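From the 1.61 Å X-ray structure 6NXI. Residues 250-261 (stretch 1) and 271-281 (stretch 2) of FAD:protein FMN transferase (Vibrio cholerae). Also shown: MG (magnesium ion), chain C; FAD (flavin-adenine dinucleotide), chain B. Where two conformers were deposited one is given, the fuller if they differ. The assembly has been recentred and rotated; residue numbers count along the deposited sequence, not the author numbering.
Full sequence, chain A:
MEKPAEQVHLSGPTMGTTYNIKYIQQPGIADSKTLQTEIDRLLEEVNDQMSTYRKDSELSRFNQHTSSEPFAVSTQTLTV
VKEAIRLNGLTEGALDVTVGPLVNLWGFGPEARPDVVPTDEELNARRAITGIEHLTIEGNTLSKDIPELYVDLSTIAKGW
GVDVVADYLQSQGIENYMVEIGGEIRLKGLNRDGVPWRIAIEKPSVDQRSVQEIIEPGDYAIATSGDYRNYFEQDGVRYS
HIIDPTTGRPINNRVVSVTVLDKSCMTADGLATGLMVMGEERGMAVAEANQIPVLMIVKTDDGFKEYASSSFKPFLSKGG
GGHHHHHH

Stretch 1, residues 250-261: PINNRVVSVTVL
Stretch 2 (271-281) LATGLMVMGEE

A strand packed on a helix usually turns alternate side chains toward it. In this pair from an FAD:protein FMN transferase, Val 258 and Val 260 follow the rule, but Val 256 and Ser 257 both point away, and Val 256, at phi/psi -91/-46, leaves the extended conformation; Val 255 also faces the helix. Strand 255-261 crosses helix 271-278 at 138° between N-to-C directions, the axes approaching to 7.5 Å; CA-CA distances are 5.4 Å for Val 258-Ala 272 and 6.4 Å for Ile 251-Val 277. The three inward valines are all t. Small Ala 272 leaves a hollow that Val 260 enters, its CG2 3.5 Å from Ala 272 CA, while Val 260 CG1 meets Leu 271 CB at 3.9 Å. Met 276 (chi1 t, chi2 145°, chi3 t) is the largest bump: its CB lies 3.7 Å from Val 258 CG2, its CG 3.6 Å from Ile 251 CD1 (Ile 251 is p, t), and its CE 3.6 Å from Val 255 O.

Polar bonds join the loop before the strand to the first helix's last turn and the next helix's start. Asn 253 (p) donates from ND2 to Met 276 O (2.9 Å), while its OD1 accepts from Val 255 N (2.9 Å). Gly 279, at phi/psi 89/168, is the first residue to leave helical angles and lies at the next helix's N-cap position; an ideal CB there would jam against Met 278 O. Beyond it, Glu 280 (p, m) reaches back, its OE2 accepting from NE of Arg 254 (m, t, m) at 2.9 Å in a nearly straight hydrogen bond, part of a salt bridge. Facing away from the strand, Thr 273 (m) binds magnesium through OG1, 2.3 Å from MG.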

# COMPACT_ATOMS: atom_id res chain seq x y z
N PRO A 250 -13.84 -0.95 10.78
CA PRO A 250 -12.51 -0.39 11.02
C PRO A 250 -11.76 -1.08 12.16
O PRO A 250 -12.31 -1.42 13.21
CB PRO A 250 -12.79 1.08 11.26
CG PRO A 250 -14.04 1.36 10.44
CD PRO A 250 -14.86 0.09 10.59
N ILE A 251 -10.46 -1.25 11.94
CA ILE A 251 -9.61 -1.94 12.94
C ILE A 251 -9.71 -1.21 14.27
O ILE A 251 -9.82 0.02 14.31
CB ILE A 251 -8.15 -2.11 12.49
CG1 ILE A 251 -7.48 -0.79 12.10
CG2 ILE A 251 -8.11 -3.15 11.39
CD1 ILE A 251 -5.97 -0.91 11.99
N ASN A 252 -9.72 -2.02 15.31
CA ASN A 252 -9.78 -1.58 16.71
C ASN A 252 -8.69 -2.39 17.40
O ASN A 252 -8.99 -3.52 17.91
CB ASN A 252 -11.18 -1.84 17.24
CG ASN A 252 -11.30 -1.41 18.68
OD1 ASN A 252 -10.53 -0.56 19.12
ND2 ASN A 252 -12.23 -2.02 19.40
N ASN A 253 -7.46 -1.92 17.32
CA ASN A 253 -6.33 -2.55 18.02
C ASN A 253 -5.40 -1.43 18.47
O ASN A 253 -5.79 -0.28 18.29
CB ASN A 253 -5.71 -3.71 17.24
CG ASN A 253 -4.95 -3.28 16.01
OD1 ASN A 253 -4.56 -2.12 15.90
ND2 ASN A 253 -4.72 -4.24 15.11
N ARG A 254 -4.24 -1.79 19.02
CA ARG A 254 -3.33 -0.83 19.68
C ARG A 254 -2.39 -0.26 18.63
O ARG A 254 -1.57 0.59 19.03
CB ARG A 254 -2.54 -1.49 20.81
CG ARG A 254 -3.34 -1.79 22.07
CD ARG A 254 -2.52 -2.65 23.01
NE ARG A 254 -2.54 -4.06 22.63
CZ ARG A 254 -3.48 -4.94 23.00
NH1 ARG A 254 -4.53 -4.57 23.73
NH2 ARG A 254 -3.38 -6.19 22.59
N VAL A 255 -2.45 -0.72 17.39
CA VAL A 255 -1.37 -0.39 16.42
C VAL A 255 -1.58 1.02 15.89
O VAL A 255 -2.63 1.32 15.37
CB VAL A 255 -1.25 -1.42 15.29
CG1 VAL A 255 -0.12 -1.03 14.34
CG2 VAL A 255 -1.05 -2.82 15.86
N VAL A 256 -0.55 1.86 16.01
CA VAL A 256 -0.57 3.27 15.55
C VAL A 256 -0.04 3.31 14.10
O VAL A 256 -0.66 3.95 13.26
CB VAL A 256 0.32 4.13 16.46
CG1 VAL A 256 0.53 5.52 15.86
CG2 VAL A 256 -0.25 4.20 17.86
N SER A 257 1.06 2.62 13.84
CA SER A 257 1.67 2.63 12.49
C SER A 257 2.50 1.37 12.31
O SER A 257 3.05 0.82 13.27
CB SER A 257 2.48 3.89 12.23
OG SER A 257 3.70 3.89 12.96
N VAL A 258 2.70 1.00 11.05
CA VAL A 258 3.53 -0.14 10.68
C VAL A 258 4.35 0.32 9.51
O VAL A 258 3.74 0.76 8.51
CB VAL A 258 2.68 -1.37 10.31
CG1 VAL A 258 3.57 -2.50 9.91
CG2 VAL A 258 1.75 -1.77 11.47
N THR A 259 5.66 0.21 9.66
CA THR A 259 6.64 0.45 8.58
C THR A 259 7.28 -0.88 8.17
O THR A 259 7.80 -1.59 9.03
CB THR A 259 7.72 1.43 9.05
OG1 THR A 259 7.03 2.59 9.52
CG2 THR A 259 8.63 1.78 7.89
N VAL A 260 7.28 -1.18 6.86
CA VAL A 260 7.84 -2.42 6.29
C VAL A 260 8.86 -2.05 5.21
O VAL A 260 8.56 -1.21 4.35
CB VAL A 260 6.72 -3.31 5.72
CG1 VAL A 260 7.31 -4.54 5.07
CG2 VAL A 260 5.69 -3.70 6.78
N LEU A 261 10.01 -2.71 5.26
CA LEU A 261 10.97 -2.71 4.13
C LEU A 261 10.82 -4.00 3.31
O LEU A 261 10.68 -5.08 3.86
CB LEU A 261 12.39 -2.62 4.66
CG LEU A 261 12.64 -1.55 5.71
CD1 LEU A 261 14.12 -1.58 6.14
CD2 LEU A 261 12.24 -0.20 5.21
N LEU A 271 2.11 -5.64 2.91
CA LEU A 271 2.55 -6.13 4.24
C LEU A 271 2.24 -5.13 5.34
O LEU A 271 1.72 -5.56 6.40
CB LEU A 271 4.03 -6.46 4.20
CG LEU A 271 4.33 -7.82 3.58
CD1 LEU A 271 5.82 -7.96 3.42
CD2 LEU A 271 3.78 -8.97 4.40
N ALA A 272 2.48 -3.85 5.08
CA ALA A 272 2.30 -2.86 6.15
C ALA A 272 0.82 -2.89 6.58
O ALA A 272 0.55 -2.87 7.80
CB ALA A 272 2.75 -1.51 5.65
N THR A 273 -0.11 -2.93 5.62
CA THR A 273 -1.55 -2.89 5.98
C THR A 273 -1.90 -4.23 6.67
O THR A 273 -2.63 -4.26 7.68
CB THR A 273 -2.42 -2.61 4.75
OG1 THR A 273 -1.96 -1.42 4.05
CG2 THR A 273 -3.86 -2.46 5.18
N GLY A 274 -1.47 -5.35 6.08
CA GLY A 274 -1.79 -6.67 6.60
C GLY A 274 -1.30 -6.87 8.00
O GLY A 274 -2.10 -7.30 8.87
N LEU A 275 -0.05 -6.51 8.28
CA LEU A 275 0.51 -6.68 9.63
C LEU A 275 -0.24 -5.74 10.61
O LEU A 275 -0.51 -6.15 11.77
CB LEU A 275 2.02 -6.47 9.61
CG LEU A 275 2.81 -7.43 8.74
CD1 LEU A 275 4.29 -7.08 8.83
CD2 LEU A 275 2.62 -8.88 9.14
N MET A 276 -0.61 -4.54 10.19
CA MET A 276 -1.40 -3.61 11.05
C MET A 276 -2.72 -4.28 11.51
O MET A 276 -3.05 -4.22 12.70
CB MET A 276 -1.68 -2.30 10.33
CG MET A 276 -2.45 -1.33 11.16
SD MET A 276 -1.84 0.35 10.76
CE MET A 276 -2.98 1.22 11.83
N VAL A 277 -3.43 -4.92 10.60
CA VAL A 277 -4.73 -5.59 10.88
C VAL A 277 -4.47 -6.79 11.81
O VAL A 277 -5.32 -7.07 12.69
CB VAL A 277 -5.47 -6.00 9.59
CG1 VAL A 277 -6.67 -6.86 9.88
CG2 VAL A 277 -5.85 -4.79 8.72
N MET A 278 -3.33 -7.47 11.65
CA MET A 278 -3.00 -8.66 12.51
C MET A 278 -2.80 -8.24 13.96
O MET A 278 -3.15 -9.04 14.87
CB MET A 278 -1.74 -9.38 12.01
CG MET A 278 -1.92 -10.06 10.69
SD MET A 278 -0.43 -11.02 10.27
CE MET A 278 -0.81 -12.57 11.07
N GLY A 279 -2.28 -7.03 14.18
CA GLY A 279 -1.90 -6.57 15.51
C GLY A 279 -0.47 -6.93 15.83
O GLY A 279 0.17 -7.68 15.04
N GLU A 280 0.06 -6.37 16.90
CA GLU A 280 1.53 -6.44 17.15
C GLU A 280 1.92 -7.89 17.47
O GLU A 280 2.98 -8.33 16.97
CB GLU A 280 1.99 -5.41 18.16
CG GLU A 280 1.46 -5.59 19.56
CD GLU A 280 0.06 -5.06 19.89
OE1 GLU A 280 -0.71 -4.71 18.96
OE2 GLU A 280 -0.28 -5.06 21.11
N GLU A 281 1.10 -8.66 18.19
CA GLU A 281 1.54 -10.03 18.59
C GLU A 281 1.66 -10.93 17.36
O GLU A 281 2.76 -11.47 17.13
CB GLU A 281 0.56 -10.66 19.58
CG GLU A 281 0.97 -12.07 19.96
CD GLU A 281 0.09 -12.65 21.04
OE1 GLU A 281 -0.31 -11.87 21.91
OE2 GLU A 281 -0.28 -13.84 20.94
MG MG C . -0.96 -1.16 1.94
PA FAD B . -3.06 1.40 3.01
O1A FAD B . -2.93 1.45 4.49
O2A FAD B . -1.90 1.01 2.19
O5B FAD B . -4.29 0.46 2.61
C5B FAD B . -5.59 0.93 3.06
C4B FAD B . -6.60 0.87 1.94
O4B FAD B . -6.80 -0.48 1.45
C3B FAD B . -7.97 1.35 2.40
O3B FAD B . -8.11 2.75 2.13
C2B FAD B . -8.94 0.47 1.59
O2B FAD B . -9.13 0.99 0.29
C1B FAD B . -8.17 -0.84 1.52
N9A FAD B . -8.34 -1.75 2.64
C8A FAD B . -8.85 -1.48 3.92
N7A FAD B . -8.71 -2.51 4.71
C5A FAD B . -8.15 -3.52 3.95
C6A FAD B . -7.82 -4.85 4.25
N6A FAD B . -7.93 -5.40 5.47
N1A FAD B . -7.23 -5.56 3.27
C2A FAD B . -7.09 -4.99 2.05
N3A FAD B . -7.37 -3.74 1.65
C4A FAD B . -7.92 -3.05 2.67
N1 FAD B . -8.45 7.96 -4.16
C2 FAD B . -9.30 8.92 -4.65
O2 FAD B . -9.87 9.71 -3.87
N3 FAD B . -9.53 9.07 -5.98
C4 FAD B . -8.94 8.25 -6.92
O4 FAD B . -9.19 8.39 -8.11
C4X FAD B . -8.06 7.22 -6.44
N5 FAD B . -7.50 6.41 -7.32
C5X FAD B . -6.67 5.42 -6.84
C6 FAD B . -6.07 4.53 -7.75
C7 FAD B . -5.23 3.52 -7.37
C7M FAD B . -4.62 2.60 -8.40
C8 FAD B . -4.93 3.38 -5.99
C8M FAD B . -4.03 2.28 -5.49
C9 FAD B . -5.52 4.25 -5.07
C9A FAD B . -6.38 5.29 -5.46
N10 FAD B . -7.01 6.16 -4.57
C10 FAD B . -7.86 7.15 -5.02
C1' FAD B . -6.69 6.09 -3.13
C2' FAD B . -7.35 4.99 -2.39
O2' FAD B . -8.77 5.16 -2.40
C3' FAD B . -6.86 4.98 -0.93
O3' FAD B . -7.21 6.16 -0.24
C4' FAD B . -5.36 4.89 -0.78
O4' FAD B . -4.84 3.98 -1.75
C5' FAD B . -4.96 4.53 0.64
O5' FAD B . -3.53 4.26 0.64
P FAD B . -2.78 4.13 2.03
O1P FAD B . -3.16 5.20 2.95
O2P FAD B . -1.35 3.87 1.58
O3P FAD B . -3.51 2.82 2.55
O HOH W 1 -5.65 -6.91 15.64
O HOH W 2 -3.31 -4.50 19.30
O HOH W 3 -0.98 -7.42 22.04